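Side-chain contacts in 2,3-dimethylmalate lyase (PDB 3FA4), which belongs to the phosphoenolpyruvate phosphomutase family of TIM-barrel proteins and binds a magnesium ion: residues B[17-22]-B[227-232]; B[52-57]-B[64-69]; B[99-104]-B[142-147]. One frame throughout, in Å; residues are numbered along the deposited sequence.

Contact 1: B[17-22]-B[227-232]; sequences DSFIVA and EAKEMG
The aromatic ring of F19 lies under the aliphatic part of K229, whose CB sits almost exactly over the ring. That CB is 3.8 Å from the ring centroid and 11° off the normal, which makes it a CH-pi contact over the face. K229 CA covers the same face nearer CE1, while K229 CG comes within 3.7 Å of F19 CG, so the lysine runs from the far part of the ring back toward the phenylalanine backbone. In F19, CG stands anti to the backbone N (chi1 -176°), which carries the ring from the loop just ahead of strand 20-25 over to the helix; its outermost atom, CZ, ends 3.9 Å from A228 CB, a methyl that meets the ring at a slant.

Beyond the ring the lysine chain stays extended until it bends at chi4, and the bend turns the ammonium to the backbone of D17. NZ donates to D17 O over 3.3 Å, a long bond whose C=O...N angle of 166° puts NZ almost in line with the carbonyl bond. The carboxylate of D17 is not part of this bond: its OD1 remains 6.6 Å from K229 NZ.

The contact joins the entry to strand 20-25, the first strand of the barrel, to the C-terminal end of helix 225-231. That helix closes in a Schellman motif with G232 at positive phi as the C-prime residue, and the chain turns into strand 235-238, which pairs with 20-25. I236 of this strand touches both F19 and A228. One lysine thus serves two chemistries: its methylenes cover an aromatic face, and its charged end is held by a neutral carbonyl, with the D17 carboxylate probably adding a weak, longer-range attraction.

Contact 2: B[52-57]-B[64-69]; sequences SVHGQA and LNDMRA
H54 and D66 meet at about a right angle, the imidazole presenting an edge and the carboxylate a face. H54 NE2 donates to D66 OD2 at 2.8 Å with an N-H...O angle of 153°, a short and moderately bent bond. The acceptor lies close to the plane of the imidazole, whereas the donor approaches from well above the carboxylate plane. Ring and carboxylate planes are turned 65° against each other, and D66 CG also comes within 3.3 Å of H54 NE2. Both side chains have CG anti to the carbonyl carbon (chi1 -51° in D66), which sends the ring and the carboxylate toward each other between the two helices. V53 CG1, from the residue before, lies 3.7 Å above one face of the H54 ring and toward its rim.

D66 OD2 has a second donor in T63 N, just ahead of helix 64-75, while OD1 takes a hydrogen bond from ND2 of N65 of a neighbouring subunit. The carboxylate is therefore fixed through both oxygens.

S52 and G55 hydrogen-bond to a different neighbouring subunit. Within the chain, the H54-D66 bond joins the last part of segment 52-57, in which G55 has positive phi, to the first turn of helix 64-75, across the short loop between them. The pair thus bridges helices 46-54 and 64-75, and the latter packs in turn on helix 94-107 through L64, M67 and R68.

Contact 3: B[99-104]-B[142-147]; sequences RTTEQY and RAAVQA
T101 and A147 bury the most surface here, followed by A144. T101 CB rests 3.8 Å from A147 CB, and the threonine methyl CG2 reaches over to the backbone, 3.5 Å from A144 O. CG2 lies anti to the backbone N and OG1 anti to the carbonyl carbon (chi1 -58°), which points the methyl at that carbonyl and brings OG1 to 3.7 Å from A144 CB. The proximity of OG1 is packing; its hydrogen-bond partner is V97 O, one turn back in its own helix.

Small side chains let helices 94-107 and 134-151 approach to 8.7 Å between the axes of the two segments, which run in the same general direction and cross at -41°. Both are helices of the barrel's outer layer, and V97 and A98 continue the packing against A143, A144 and A147.

At the border a water molecule donates to A147 O at 2.8 Å and also, over a rather short distance, to E102 OE2. The chemistry is thus divided: methyl groups and a threonine satisfied within its own helix form the buried part, and a carboxylate reaches the neighbouring helix through water.

Overall arrangement
The three contacts lie at different places around one barrel. Contacts 2 and 3 are neighbours, with centres about 20 Å apart, and touch through helices 64-75 and 94-107: R68 NH1 approaches Q103 OE1 at 3.1 Å, a weak hydrogen bond, and L64 CD1 packs 3.7 Å from T100 OG1. Contact 1 touches neither; its centre is about 30 Å from that of contact 2, on the opposite side of the chain's centre, and about 27 Å from that of contact 3. The magnesium ion is bound by D86 and D88. The side chain of D66 in contact 2 is about 11 Å from the magnesium ion. In segment 99-104, Y104 OH hydrogen-bonds to the backbone carbonyl O of D86.

Contact 1: B[17-22]-B[227-232]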
loop_
_atom_site.group_PDB
_atom_site.type_symbol
_atom_site.label_atom_id
_atom_site.label_comp_id
_atom_site.label_asym_id
_atom_site.label_seq_id
_atom_site.Cartn_x
_atom_site.Cartn_y
_atom_site.Cartn_z
ATOM N N ASP B 17 34.208 21.576 -0.275
ATOM C CA ASP B 17 33.595 22.843 0.160
ATOM C C ASP B 17 32.099 22.783 0.585
ATOM O O ASP B 17 31.633 23.631 1.343
ATOM C CB ASP B 17 33.891 23.917 -0.859
ATOM C CG ASP B 17 35.340 24.383 -0.770
ATOM O OD1 ASP B 17 35.997 24.010 0.240
ATOM O OD2 ASP B 17 35.827 25.106 -1.699
ATOM N N SER B 18 31.407 21.742 0.127
ATOM C CA SER B 18 29.953 21.569 0.252
ATOM C C SER B 18 29.601 21.059 1.597
ATOM O O SER B 18 30.185 20.069 2.023
ATOM C CB SER B 18 29.409 20.531 -0.722
ATOM O OG SER B 18 29.552 20.987 -2.044
ATOM N N PHE B 19 28.609 21.681 2.228
ATOM C CA PHE B 19 28.120 21.244 3.507
ATOM C C PHE B 19 26.623 21.102 3.343
ATOM O O PHE B 19 25.979 21.998 2.818
ATOM C CB PHE B 19 28.485 22.273 4.582
ATOM C CG PHE B 19 28.090 21.845 5.927
ATOM C CD1 PHE B 19 28.751 20.783 6.528
ATOM C CD2 PHE B 19 27.038 22.478 6.591
ATOM C CE1 PHE B 19 28.313 20.291 7.776
ATOM C CE2 PHE B 19 26.602 22.017 7.825
ATOM C CZ PHE B 19 27.235 20.915 8.425
ATOM N N ILE B 20 26.079 19.975 3.778
ATOM C CA ILE B 20 24.656 19.614 3.604
ATOM C C ILE B 20 23.848 19.815 4.907
ATOM O O ILE B 20 24.219 19.294 5.956
ATOM C CB ILE B 20 24.543 18.152 3.086
ATOM C CG1 ILE B 20 25.295 18.033 1.756
ATOM C CG2 ILE B 20 23.059 17.716 2.885
ATOM C CD1 ILE B 20 26.378 17.076 1.751
ATOM N N VAL B 21 22.770 20.601 4.819
ATOM C CA VAL B 21 22.001 21.013 5.963
ATOM C C VAL B 21 20.633 20.505 5.650
ATOM O O VAL B 21 20.038 20.932 4.679
ATOM C CB VAL B 21 21.962 22.581 6.197
ATOM C CG1 VAL B 21 21.015 22.898 7.397
ATOM C CG2 VAL B 21 23.345 23.134 6.445
ATOM N N ALA B 22 20.141 19.582 6.456
ATOM C CA ALA B 22 18.978 18.902 6.079
ATOM C C ALA B 22 18.020 18.828 7.251
ATOM O O ALA B 22 18.208 18.020 8.155
ATOM C CB ALA B 22 19.318 17.535 5.502
ATOM N N GLU B 227 29.167 25.752 12.857
ATOM C CA GLU B 227 30.120 25.039 13.718
ATOM C C GLU B 227 30.380 23.574 13.336
ATOM O O GLU B 227 31.526 23.202 13.239
ATOM C CB GLU B 227 29.707 25.147 15.170
ATOM C CG GLU B 227 30.765 24.651 16.180
ATOM C CD GLU B 227 30.256 24.670 17.622
ATOM O OE1 GLU B 227 29.121 25.105 17.848
ATOM O OE2 GLU B 227 30.985 24.275 18.550
ATOM N N ALA B 228 29.349 22.733 13.137
ATOM C CA ALA B 228 29.576 21.449 12.479
ATOM C C ALA B 228 30.446 21.553 11.201
ATOM O O ALA B 228 31.367 20.800 11.033
ATOM C CB ALA B 228 28.264 20.758 12.173
ATOM N N LYS B 229 30.173 22.501 10.310
ATOM C CA LYS B 229 30.891 22.594 9.062
ATOM C C LYS B 229 32.388 22.806 9.263
ATOM O O LYS B 229 33.209 22.178 8.578
ATOM C CB LYS B 229 30.360 23.768 8.261
ATOM C CG LYS B 229 31.006 23.867 6.874
ATOM C CD LYS B 229 30.878 25.290 6.416
ATOM C CE LYS B 229 31.657 25.447 5.121
ATOM N NZ LYS B 229 30.709 25.405 3.953
ATOM N N GLU B 230 32.706 23.707 10.199
ATOM C CA GLU B 230 34.042 24.056 10.673
ATOM C C GLU B 230 34.724 23.010 11.512
ATOM O O GLU B 230 35.938 22.883 11.430
ATOM C CB GLU B 230 33.958 25.355 11.415
ATOM C CG GLU B 230 33.629 26.493 10.451
ATOM C CD GLU B 230 33.208 27.771 11.146
ATOM O OE1 GLU B 230 33.149 27.878 12.406
ATOM O OE2 GLU B 230 32.982 28.730 10.389
ATOM N N MET B 231 33.970 22.204 12.272
ATOM C CA MET B 231 34.604 21.039 12.878
ATOM C C MET B 231 35.035 20.085 11.756
ATOM O O MET B 231 35.910 19.286 11.950
ATOM C CB MET B 231 33.681 20.265 13.838
ATOM C CG MET B 231 33.297 20.968 15.032
ATOM S SD MET B 231 32.112 20.021 15.950
ATOM C CE MET B 231 32.207 20.847 17.591
ATOM N N GLY B 232 34.351 20.098 10.622
ATOM C CA GLY B 232 34.704 19.218 9.527
ATOM C C GLY B 232 33.681 18.197 9.126
ATOM O O GLY B 232 34.003 17.298 8.338
#

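Contact 2: B[52-57]-B[64-69]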
loop_
_atom_site.group_PDB
_atom_site.type_symbol
_atom_site.label_atom_id
_atom_site.label_comp_id
_atom_site.label_asym_id
_atom_site.label_seq_id
_atom_site.Cartn_x
_atom_site.Cartn_y
_atom_site.Cartn_z
ATOM N N SER B 52 3.670 9.968 12.425
ATOM C CA SER B 52 2.633 10.372 11.453
ATOM C C SER B 52 1.870 9.229 10.750
ATOM O O SER B 52 0.660 9.248 10.579
ATOM C CB SER B 52 3.295 11.261 10.427
ATOM O OG SER B 52 2.350 11.918 9.635
ATOM N N VAL B 53 2.564 8.215 10.319
ATOM C CA VAL B 53 1.890 7.145 9.568
ATOM C C VAL B 53 1.109 6.235 10.503
ATOM O O VAL B 53 0.044 5.820 10.160
ATOM C CB VAL B 53 2.901 6.411 8.621
ATOM C CG1 VAL B 53 2.319 5.192 7.978
ATOM C CG2 VAL B 53 3.373 7.370 7.535
ATOM N N HIS B 54 1.610 5.961 11.700
ATOM C CA HIS B 54 0.981 4.984 12.540
ATOM C C HIS B 54 0.528 5.594 13.893
ATOM O O HIS B 54 -0.097 4.899 14.704
ATOM C CB HIS B 54 1.931 3.805 12.794
ATOM C CG HIS B 54 2.328 3.063 11.562
ATOM N ND1 HIS B 54 1.464 2.241 10.871
ATOM C CD2 HIS B 54 3.512 2.991 10.910
ATOM C CE1 HIS B 54 2.093 1.715 9.829
ATOM N NE2 HIS B 54 3.340 2.141 9.840
ATOM N N GLY B 55 0.890 6.860 14.158
ATOM C CA GLY B 55 0.612 7.456 15.472
ATOM C C GLY B 55 1.209 6.607 16.591
ATOM O O GLY B 55 0.553 6.364 17.604
ATOM N N GLN B 56 2.463 6.169 16.391
ATOM C CA GLN B 56 3.235 5.335 17.354
ATOM C C GLN B 56 4.599 5.937 17.695
ATOM O O GLN B 56 5.088 6.853 17.019
ATOM C CB GLN B 56 3.476 3.921 16.804
ATOM C CG GLN B 56 2.297 3.030 16.614
ATOM C CD GLN B 56 1.831 2.482 17.939
ATOM O OE1 GLN B 56 1.844 3.203 18.899
ATOM N NE2 GLN B 56 1.474 1.209 18.008
ATOM N N ALA B 57 5.199 5.440 18.782
ATOM C CA ALA B 57 6.600 5.745 19.069
ATOM C C ALA B 57 7.479 4.927 18.086
ATOM O O ALA B 57 6.996 4.009 17.421
ATOM C CB ALA B 57 6.918 5.464 20.507
ATOM N N LEU B 64 9.167 -1.993 5.354
ATOM C CA LEU B 64 9.754 -1.430 4.117
ATOM C C LEU B 64 8.692 -0.584 3.337
ATOM O O LEU B 64 8.985 0.541 2.914
ATOM C CB LEU B 64 10.321 -2.547 3.216
ATOM C CG LEU B 64 10.913 -2.129 1.858
ATOM C CD1 LEU B 64 11.983 -0.894 1.956
ATOM C CD2 LEU B 64 11.451 -3.375 1.216
ATOM N N ASN B 65 7.508 -1.182 3.136
ATOM C CA ASN B 65 6.382 -0.555 2.478
ATOM C C ASN B 65 6.092 0.873 3.013
ATOM O O ASN B 65 6.072 1.828 2.255
ATOM C CB ASN B 65 5.150 -1.419 2.679
ATOM C CG ASN B 65 5.300 -2.823 2.108
ATOM O OD1 ASN B 65 6.222 -3.542 2.448
ATOM N ND2 ASN B 65 4.346 -3.239 1.311
ATOM N N ASP B 66 5.842 1.005 4.317
ATOM C CA ASP B 66 5.625 2.349 4.891
ATOM C C ASP B 66 6.694 3.378 4.556
ATOM O O ASP B 66 6.392 4.509 4.175
ATOM C CB ASP B 66 5.537 2.291 6.392
ATOM C CG ASP B 66 4.554 1.246 6.891
ATOM O OD1 ASP B 66 3.544 0.894 6.230
ATOM O OD2 ASP B 66 4.837 0.730 7.964
ATOM N N MET B 67 7.935 2.967 4.794
ATOM C CA MET B 67 9.073 3.787 4.873
ATOM C C MET B 67 9.464 4.245 3.495
ATOM O O MET B 67 9.724 5.404 3.294
ATOM C CB MET B 67 10.163 2.939 5.556
ATOM C CG MET B 67 10.027 2.987 7.085
ATOM S SD MET B 67 10.654 4.555 7.834
ATOM C CE MET B 67 9.545 4.652 9.190
ATOM N N ARG B 68 9.503 3.312 2.539
ATOM C CA ARG B 68 9.650 3.635 1.122
ATOM C C ARG B 68 8.518 4.487 0.539
ATOM O O ARG B 68 8.785 5.329 -0.305
ATOM C CB ARG B 68 9.747 2.346 0.313
ATOM C CG ARG B 68 9.969 2.591 -1.183
ATOM C CD ARG B 68 8.683 2.465 -1.977
ATOM N NE ARG B 68 8.967 2.780 -3.379
ATOM C CZ ARG B 68 9.071 1.894 -4.370
ATOM N NH1 ARG B 68 8.895 0.605 -4.168
ATOM N NH2 ARG B 68 9.317 2.308 -5.574
ATOM N N ALA B 69 7.253 4.260 0.946
ATOM C CA ALA B 69 6.155 5.069 0.384
ATOM C C ALA B 69 6.334 6.535 0.817
ATOM O O ALA B 69 6.169 7.478 -0.004
ATOM C CB ALA B 69 4.837 4.527 0.723
#

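Contact 3: B[99-104]-B[142-147]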
loop_
_atom_site.group_PDB
_atom_site.type_symbol
_atom_site.label_atom_id
_atom_site.label_comp_id
_atom_site.label_asym_id
_atom_site.label_seq_id
_atom_site.Cartn_x
_atom_site.Cartn_y
_atom_site.Cartn_z
ATOM N N ARG B 99 16.760 -5.249 -1.705
ATOM C CA ARG B 99 15.388 -4.816 -2.009
ATOM C C ARG B 99 15.074 -3.419 -1.569
ATOM O O ARG B 99 14.450 -2.690 -2.312
ATOM C CB ARG B 99 14.364 -5.771 -1.408
ATOM C CG ARG B 99 14.318 -7.070 -2.156
ATOM C CD ARG B 99 13.116 -7.978 -1.775
ATOM N NE ARG B 99 11.782 -7.374 -1.959
ATOM C CZ ARG B 99 10.971 -7.625 -2.991
ATOM N NH1 ARG B 99 11.367 -8.413 -3.969
ATOM N NH2 ARG B 99 9.768 -7.035 -3.099
ATOM N N THR B 100 15.479 -3.054 -0.353
ATOM C CA THR B 100 15.299 -1.691 0.191
ATOM C C THR B 100 16.132 -0.696 -0.654
ATOM O O THR B 100 15.703 0.390 -0.966
ATOM C CB THR B 100 15.879 -1.631 1.621
ATOM O OG1 THR B 100 15.227 -2.552 2.466
ATOM C CG2 THR B 100 15.858 -0.165 2.239
ATOM N N THR B 101 17.340 -1.113 -0.991
ATOM C CA THR B 101 18.320 -0.265 -1.722
ATOM C C THR B 101 17.753 0.057 -3.110
ATOM O O THR B 101 17.762 1.185 -3.488
ATOM C CB THR B 101 19.694 -0.954 -1.774
ATOM O OG1 THR B 101 20.158 -1.205 -0.428
ATOM C CG2 THR B 101 20.762 -0.122 -2.521
ATOM N N GLU B 102 17.232 -0.970 -3.806
ATOM C CA GLU B 102 16.676 -0.892 -5.154
ATOM C C GLU B 102 15.387 -0.013 -5.235
ATOM O O GLU B 102 15.260 0.839 -6.148
ATOM C CB GLU B 102 16.388 -2.320 -5.687
ATOM C CG GLU B 102 17.591 -3.132 -5.931
ATOM C CD GLU B 102 17.366 -4.642 -5.793
ATOM O OE1 GLU B 102 16.215 -5.134 -5.560
ATOM O OE2 GLU B 102 18.379 -5.363 -5.929
ATOM N N GLN B 103 14.441 -0.289 -4.329
ATOM C CA GLN B 103 13.234 0.481 -4.111
ATOM C C GLN B 103 13.456 1.947 -3.695
ATOM O O GLN B 103 12.849 2.833 -4.262
ATOM C CB GLN B 103 12.373 -0.224 -3.074
ATOM C CG GLN B 103 11.773 -1.470 -3.596
ATOM C CD GLN B 103 10.763 -2.032 -2.700
ATOM O OE1 GLN B 103 10.123 -1.282 -1.972
ATOM N NE2 GLN B 103 10.549 -3.359 -2.760
ATOM N N TYR B 104 14.295 2.219 -2.709
ATOM C CA TYR B 104 14.747 3.605 -2.438
ATOM C C TYR B 104 15.379 4.283 -3.651
ATOM O O TYR B 104 15.105 5.439 -3.918
ATOM C CB TYR B 104 15.753 3.634 -1.272
ATOM C CG TYR B 104 15.145 3.734 0.147
ATOM C CD1 TYR B 104 14.026 3.015 0.497
ATOM C CD2 TYR B 104 15.750 4.550 1.144
ATOM C CE1 TYR B 104 13.497 3.090 1.807
ATOM C CE2 TYR B 104 15.225 4.639 2.441
ATOM C CZ TYR B 104 14.101 3.903 2.737
ATOM O OH TYR B 104 13.580 3.983 3.969
ATOM N N ARG B 142 27.586 -4.309 2.865
ATOM C CA ARG B 142 28.018 -4.934 1.625
ATOM C C ARG B 142 26.874 -5.175 0.668
ATOM O O ARG B 142 26.955 -4.829 -0.439
ATOM C CB ARG B 142 28.827 -6.209 1.900
ATOM C CG ARG B 142 29.782 -6.652 0.788
ATOM C CD ARG B 142 30.977 -7.518 1.227
ATOM N NE ARG B 142 31.221 -7.452 2.641
ATOM C CZ ARG B 142 31.208 -8.481 3.476
ATOM N NH1 ARG B 142 31.011 -9.712 3.078
ATOM N NH2 ARG B 142 31.403 -8.272 4.742
ATOM N N ALA B 143 25.786 -5.712 1.160
ATOM C CA ALA B 143 24.563 -6.007 0.393
ATOM C C ALA B 143 23.894 -4.767 -0.236
ATOM O O ALA B 143 23.317 -4.844 -1.308
ATOM C CB ALA B 143 23.561 -6.763 1.283
ATOM N N ALA B 144 23.979 -3.642 0.458
ATOM C CA ALA B 144 23.532 -2.307 -0.003
ATOM C C ALA B 144 24.438 -1.755 -1.110
ATOM O O ALA B 144 24.004 -1.354 -2.181
ATOM C CB ALA B 144 23.491 -1.314 1.219
ATOM N N VAL B 145 25.713 -1.703 -0.830
ATOM C CA VAL B 145 26.729 -1.306 -1.832
ATOM C C VAL B 145 26.646 -2.204 -3.062
ATOM O O VAL B 145 26.659 -1.726 -4.180
ATOM C CB VAL B 145 28.137 -1.287 -1.169
ATOM C CG1 VAL B 145 29.247 -0.888 -2.137
ATOM C CG2 VAL B 145 28.093 -0.400 0.102
ATOM N N GLN B 146 26.517 -3.503 -2.889
ATOM C CA GLN B 146 26.455 -4.349 -4.058
ATOM C C GLN B 146 25.126 -4.240 -4.807
ATOM O O GLN B 146 25.081 -4.358 -6.046
ATOM C CB GLN B 146 26.736 -5.792 -3.688
ATOM C CG GLN B 146 28.172 -6.030 -3.149
ATOM C CD GLN B 146 28.303 -7.429 -2.562
ATOM O OE1 GLN B 146 27.296 -8.107 -2.356
ATOM N NE2 GLN B 146 29.512 -7.850 -2.279
ATOM N N ALA B 147 24.055 -3.991 -4.071
ATOM C CA ALA B 147 22.730 -3.829 -4.662
ATOM C C ALA B 147 22.658 -2.633 -5.562
ATOM O O ALA B 147 22.154 -2.772 -6.635
ATOM C CB ALA B 147 21.636 -3.735 -3.566
HETATM O O HOH W 1 20.491 -4.935 -7.187
#